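Local coordinates for CBS domain-containing protein CBSX1, chloroplastic (Arabidopsis thaliana, PDB 4GQW) that probably regulates thioredoxins in the chloroplast through its pair of CBS domains, at residues Val19-Thr24 against Ile44-Lys49; Leu96-Lys101 against Arg117-Val122. All blocks are in the same frame, centred on the assembly; numbering follows the deposited sequence.

Contact 1 of 2, residues Val19-Thr24 against Ile44-Lys49; sequences VVKPTT and IDEDWK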
# COMPACT_ATOMS: atom_id res chain seq x y z
N VAL A 19 -9.98 10.93 -4.11
CA VAL A 19 -10.68 10.23 -5.18
C VAL A 19 -10.27 10.70 -6.56
O VAL A 19 -9.39 11.55 -6.71
CB VAL A 19 -12.20 10.38 -5.04
CG1 VAL A 19 -12.68 9.77 -3.74
CG2 VAL A 19 -12.60 11.85 -5.13
N VAL A 20 -10.92 10.14 -7.57
CA VAL A 20 -10.62 10.45 -8.96
C VAL A 20 -11.88 10.19 -9.78
O VAL A 20 -12.69 9.34 -9.43
CB VAL A 20 -9.41 9.62 -9.45
CG1 VAL A 20 -9.68 8.96 -10.79
CG2 VAL A 20 -8.16 10.47 -9.50
N LYS A 21 -12.06 10.94 -10.86
CA LYS A 21 -13.23 10.77 -11.71
C LYS A 21 -12.83 10.05 -13.00
O LYS A 21 -11.65 9.99 -13.32
CB LYS A 21 -13.86 12.13 -12.01
CG LYS A 21 -14.07 12.94 -10.74
CD LYS A 21 -14.98 14.13 -10.93
CE LYS A 21 -15.12 14.88 -9.62
NZ LYS A 21 -16.09 16.00 -9.68
N PRO A 22 -13.80 9.48 -13.72
CA PRO A 22 -13.44 8.80 -14.98
C PRO A 22 -12.88 9.78 -16.01
O PRO A 22 -12.26 9.35 -16.99
CB PRO A 22 -14.78 8.25 -15.48
CG PRO A 22 -15.63 8.17 -14.28
CD PRO A 22 -15.23 9.31 -13.41
N THR A 23 -13.11 11.07 -15.80
CA THR A 23 -12.63 12.09 -16.73
C THR A 23 -11.17 12.39 -16.44
O THR A 23 -10.47 12.99 -17.27
CB THR A 23 -13.44 13.38 -16.59
OG1 THR A 23 -13.20 13.96 -15.30
CG2 THR A 23 -14.92 13.08 -16.73
N THR A 24 -10.71 11.98 -15.26
CA THR A 24 -9.34 12.22 -14.84
C THR A 24 -8.36 11.52 -15.78
O THR A 24 -8.58 10.38 -16.20
CB THR A 24 -9.11 11.72 -13.39
OG1 THR A 24 -10.15 12.23 -12.55
CG2 THR A 24 -7.77 12.18 -12.87
N ILE A 44 -15.34 8.02 -8.64
CA ILE A 44 -16.71 8.49 -8.50
C ILE A 44 -17.13 9.32 -9.70
O ILE A 44 -16.29 9.79 -10.47
CB ILE A 44 -16.86 9.41 -7.28
CG1 ILE A 44 -15.97 10.64 -7.45
CG2 ILE A 44 -16.52 8.66 -6.01
CD1 ILE A 44 -16.13 11.68 -6.37
N ASP A 45 -18.43 9.50 -9.85
CA ASP A 45 -18.95 10.41 -10.86
C ASP A 45 -19.12 11.81 -10.28
O ASP A 45 -18.54 12.13 -9.23
CB ASP A 45 -20.25 9.89 -11.48
CG ASP A 45 -21.37 9.72 -10.47
OD1 ASP A 45 -22.44 9.22 -10.87
OD2 ASP A 45 -21.21 10.08 -9.29
N GLU A 46 -19.89 12.65 -10.95
CA GLU A 46 -20.06 14.03 -10.52
C GLU A 46 -21.05 14.14 -9.36
O GLU A 46 -21.05 15.12 -8.61
CB GLU A 46 -20.51 14.90 -11.69
CG GLU A 46 -19.68 14.73 -12.96
CD GLU A 46 -18.23 15.12 -12.77
OE1 GLU A 46 -17.94 15.94 -11.87
OE2 GLU A 46 -17.37 14.61 -13.52
N ASP A 47 -21.88 13.11 -9.21
CA ASP A 47 -22.85 13.05 -8.12
C ASP A 47 -22.28 12.29 -6.93
O ASP A 47 -23.02 11.84 -6.06
CB ASP A 47 -24.15 12.41 -8.60
CG ASP A 47 -24.81 13.20 -9.71
OD1 ASP A 47 -25.27 12.58 -10.69
OD2 ASP A 47 -24.87 14.45 -9.61
N TRP A 48 -20.95 12.14 -6.92
CA TRP A 48 -20.23 11.47 -5.84
C TRP A 48 -20.65 10.02 -5.60
O TRP A 48 -20.52 9.51 -4.49
CB TRP A 48 -20.31 12.27 -4.54
CG TRP A 48 -19.13 13.15 -4.31
CD1 TRP A 48 -18.97 14.44 -4.73
CD2 TRP A 48 -17.92 12.80 -3.62
NE1 TRP A 48 -17.74 14.91 -4.34
CE2 TRP A 48 -17.08 13.92 -3.66
CE3 TRP A 48 -17.48 11.64 -2.98
CZ2 TRP A 48 -15.82 13.93 -3.07
CZ3 TRP A 48 -16.23 11.65 -2.40
CH2 TRP A 48 -15.41 12.78 -2.45
N LYS A 49 -21.13 9.37 -6.64
CA LYS A 49 -21.47 7.96 -6.55
C LYS A 49 -20.32 7.10 -7.08
O LYS A 49 -19.76 7.39 -8.14
CB LYS A 49 -22.75 7.66 -7.33
CG LYS A 49 -23.97 8.37 -6.77
CD LYS A 49 -25.23 7.97 -7.52
CE LYS A 49 -26.45 8.65 -6.91
NZ LYS A 49 -27.71 8.34 -7.64

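Contact 2 of 2, residues Leu96-Lys101 against Arg117-Val122; sequences LVVEEK and RRLPVV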
# COMPACT_ATOMS: atom_id res chain seq x y z
N LEU A 96 -16.39 -4.43 -4.81
CA LEU A 96 -17.16 -4.94 -3.68
C LEU A 96 -17.27 -3.86 -2.61
O LEU A 96 -16.29 -3.20 -2.29
CB LEU A 96 -16.50 -6.18 -3.11
CG LEU A 96 -16.13 -7.15 -4.22
CD1 LEU A 96 -15.33 -8.31 -3.66
CD2 LEU A 96 -17.38 -7.64 -4.91
N VAL A 97 -18.47 -3.70 -2.05
CA VAL A 97 -18.79 -2.52 -1.26
C VAL A 97 -19.39 -2.85 0.10
O VAL A 97 -20.09 -3.86 0.25
CB VAL A 97 -19.78 -1.61 -2.04
CG1 VAL A 97 -20.00 -0.31 -1.31
CG2 VAL A 97 -19.28 -1.34 -3.45
N VAL A 98 -19.10 -2.01 1.09
CA VAL A 98 -19.77 -2.07 2.39
C VAL A 98 -20.48 -0.75 2.71
O VAL A 98 -20.29 0.25 2.02
CB VAL A 98 -18.78 -2.41 3.52
CG1 VAL A 98 -17.97 -3.63 3.15
CG2 VAL A 98 -17.87 -1.23 3.78
N GLU A 99 -21.30 -0.76 3.76
CA GLU A 99 -22.00 0.44 4.21
C GLU A 99 -21.42 0.97 5.52
O GLU A 99 -20.54 0.35 6.11
CB GLU A 99 -23.49 0.17 4.40
CG GLU A 99 -24.36 0.54 3.21
CD GLU A 99 -24.29 -0.48 2.10
OE1 GLU A 99 -23.90 -1.63 2.38
OE2 GLU A 99 -24.63 -0.12 0.95
N GLU A 100 -21.93 2.11 5.97
CA GLU A 100 -21.51 2.69 7.24
C GLU A 100 -22.04 1.86 8.41
O GLU A 100 -21.32 1.62 9.39
CB GLU A 100 -21.97 4.14 7.38
CG GLU A 100 -21.21 5.13 6.52
CD GLU A 100 -21.41 6.57 6.96
OE1 GLU A 100 -22.11 7.32 6.25
OE2 GLU A 100 -20.87 6.95 8.02
N LYS A 101 -23.29 1.45 8.31
CA LYS A 101 -23.97 0.69 9.36
C LYS A 101 -23.51 -0.76 9.39
O LYS A 101 -23.92 -1.53 10.26
CB LYS A 101 -25.49 0.74 9.16
CG LYS A 101 -26.11 2.11 9.33
CD LYS A 101 -27.62 2.06 9.10
CE LYS A 101 -28.29 3.38 9.45
NZ LYS A 101 -29.77 3.32 9.35
N ARG A 117 -7.39 -5.40 0.58
CA ARG A 117 -6.97 -4.54 1.68
C ARG A 117 -7.91 -3.37 1.86
O ARG A 117 -7.98 -2.78 2.93
CB ARG A 117 -5.55 -4.02 1.46
CG ARG A 117 -4.45 -5.03 1.75
CD ARG A 117 -3.11 -4.33 1.82
NE ARG A 117 -2.04 -5.24 2.22
CZ ARG A 117 -1.04 -5.60 1.43
NH1 ARG A 117 -0.95 -5.13 0.20
NH2 ARG A 117 -0.11 -6.44 1.88
N ARG A 118 -8.63 -3.02 0.80
CA ARG A 118 -9.49 -1.84 0.83
C ARG A 118 -10.90 -2.13 0.35
O ARG A 118 -11.11 -2.72 -0.71
CB ARG A 118 -8.90 -0.72 -0.04
CG ARG A 118 -7.43 -0.43 0.23
CD ARG A 118 -6.96 0.77 -0.57
NE ARG A 118 -5.89 0.43 -1.49
CZ ARG A 118 -5.81 0.87 -2.74
NH1 ARG A 118 -6.75 1.68 -3.22
NH2 ARG A 118 -4.79 0.52 -3.52
N LEU A 119 -11.88 -1.70 1.14
CA LEU A 119 -13.28 -1.80 0.76
C LEU A 119 -13.95 -0.44 0.80
O LEU A 119 -13.93 0.24 1.82
CB LEU A 119 -14.02 -2.76 1.70
CG LEU A 119 -13.70 -4.25 1.60
CD1 LEU A 119 -14.57 -5.02 2.58
CD2 LEU A 119 -13.94 -4.74 0.18
N PRO A 120 -14.55 -0.03 -0.32
CA PRO A 120 -15.29 1.24 -0.38
C PRO A 120 -16.56 1.22 0.47
O PRO A 120 -17.26 0.21 0.55
CB PRO A 120 -15.64 1.37 -1.87
CG PRO A 120 -15.57 -0.02 -2.40
CD PRO A 120 -14.47 -0.68 -1.63
N VAL A 121 -16.83 2.35 1.12
CA VAL A 121 -17.98 2.48 1.99
C VAL A 121 -18.95 3.50 1.42
O VAL A 121 -18.61 4.67 1.26
CB VAL A 121 -17.58 2.95 3.40
CG1 VAL A 121 -18.77 2.88 4.34
CG2 VAL A 121 -16.44 2.10 3.93
N VAL A 122 -20.16 3.04 1.11
CA VAL A 122 -21.18 3.92 0.57
C VAL A 122 -22.35 4.10 1.53
O VAL A 122 -22.39 3.49 2.60
CB VAL A 122 -21.71 3.42 -0.79
CG1 VAL A 122 -20.56 3.20 -1.76
CG2 VAL A 122 -22.51 2.14 -0.60

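Contact 1 of 2, residues Val19-Thr24 against Ile44-Lys49
Lys21 and Glu46 cross at about a right angle, the tip of a straight lysine chain meeting the carboxylate of a glutamate bent at its second torsion. Lys21 has CG anti to its carbonyl carbon and beside the backbone N (chi1 -50°), and the extended chain beyond carries NZ to 2.9 Å from Glu46 OE1, a hydrogen-bonded salt bridge. The ammonium approaches on the syn side of the carboxylate, 34° out of its plane, while Lys21 CD rests about 3.6 Å from Glu46 OE2. A long, flexible basic chain suits this place, since it spans the gap and brings a positive charge to the carboxylate; an alanine here would probably leave Glu46 without its counter-charge and set it free to turn.

Both segments belong to the first CBS domain: Val19-Thr24 leads into helix 26-35, and Ile44-Lys49 runs from the end of strand 40-44 through the type I turn Asp45-Trp48 that joins it to strand 50-55 in a hairpin. Val20 O accepts a hydrogen bond from Ile44 N at 3.1 Å, tying that approach to the end of strand 40-44. Ile44 O then lies against Lys21 CA, 3.4 Å away in a CA-H...O contact, and against Pro22 CD.

Deeper in, Ile44 uses the crowded position between backbone N and carbonyl carbon for CG1 (chi1 61°), which brings its methyl CD1 over the centre of the Trp48 ring, 3.4 Å above the plane. A slender branched aliphatic suits this cover of a broad indole, which also receives Lys14 in a cation-pi contact. Val19 CG2 packs 3.7 Å from Ile44 CD1 and approaches Trp48 CH2 obliquely. The hairpin turn is fastened from within by Asp45 OD2, which accepts Lys49 N at 2.7 Å.

Contact 2 of 2, residues Leu96-Lys101 against Arg117-Val122
Val98 and Val121 face each other as parallel strand partners, their CA atoms 4.9 Å apart. Val98 supplies both hydrogen bonds of the pairing: its N donates to Pro120 O with a nearly straight N-H...O angle of 172°, and its O accepts from Val122 N, each at 2.9 Å. This is the parallel pair of a beta-alpha-beta unit in the second CBS domain, strand 98-99 passing through helix 104-113 to strand 118-122. Proline suits position 120 because its carbonyl still serves the ladder while its ring replaces the N-H; Pro120 CD instead sits 3.2 Å from Leu96 O.

On one face of the sheet Val98 and Val121 meet methyl to methyl, CG2 to CG2 at 3.6 Å. The other methyl of Val98, CG1, lies anti to the carbonyl carbon (chi1 -51°) and meets Leu119 CD1, 3.7 Å off, the two side chains crossing at about a right angle. Ile132 of strand 128-133 touches Val98, Leu119 and Val121, and helix 104-113 packs on Leu119, so branched aliphatics suit this interior.

Val97 and Val122 come together near the strand edge, with Val97 CG1 against both methyls of Val122, 3.6 Å from CG2. Leu50 of strand 50-55 touches Val97 and Pro120 there. Arg117, at the start of the second segment, forms a salt bridge with Asp56 of the second subunit. Glu99 folds back across Val122, and OE2 of Glu99 ends 3.5 Å from Val122 CG2.

The contacts lie in the two CBS domains of the pair, their centres about 17 Å apart and their nearest atoms about 7 Å, so they do not touch. Both are partly buried, but contact 2 has five buried residues among nine and contact 1 two. Contact 2 joins two strands of one sheet, and its chemistry is that of a short parallel backbone pairing with aliphatic packing. Contact 1 joins a loop to a hairpin turn, where a single backbone bond is supplemented by a charge pair near the surface and an indole. Strand 128-133 relates them: Leu128 touches Val19 and Ile44 in contact 1, whereas Ile132 touches Val98, Leu119 and Val121 in contact 2.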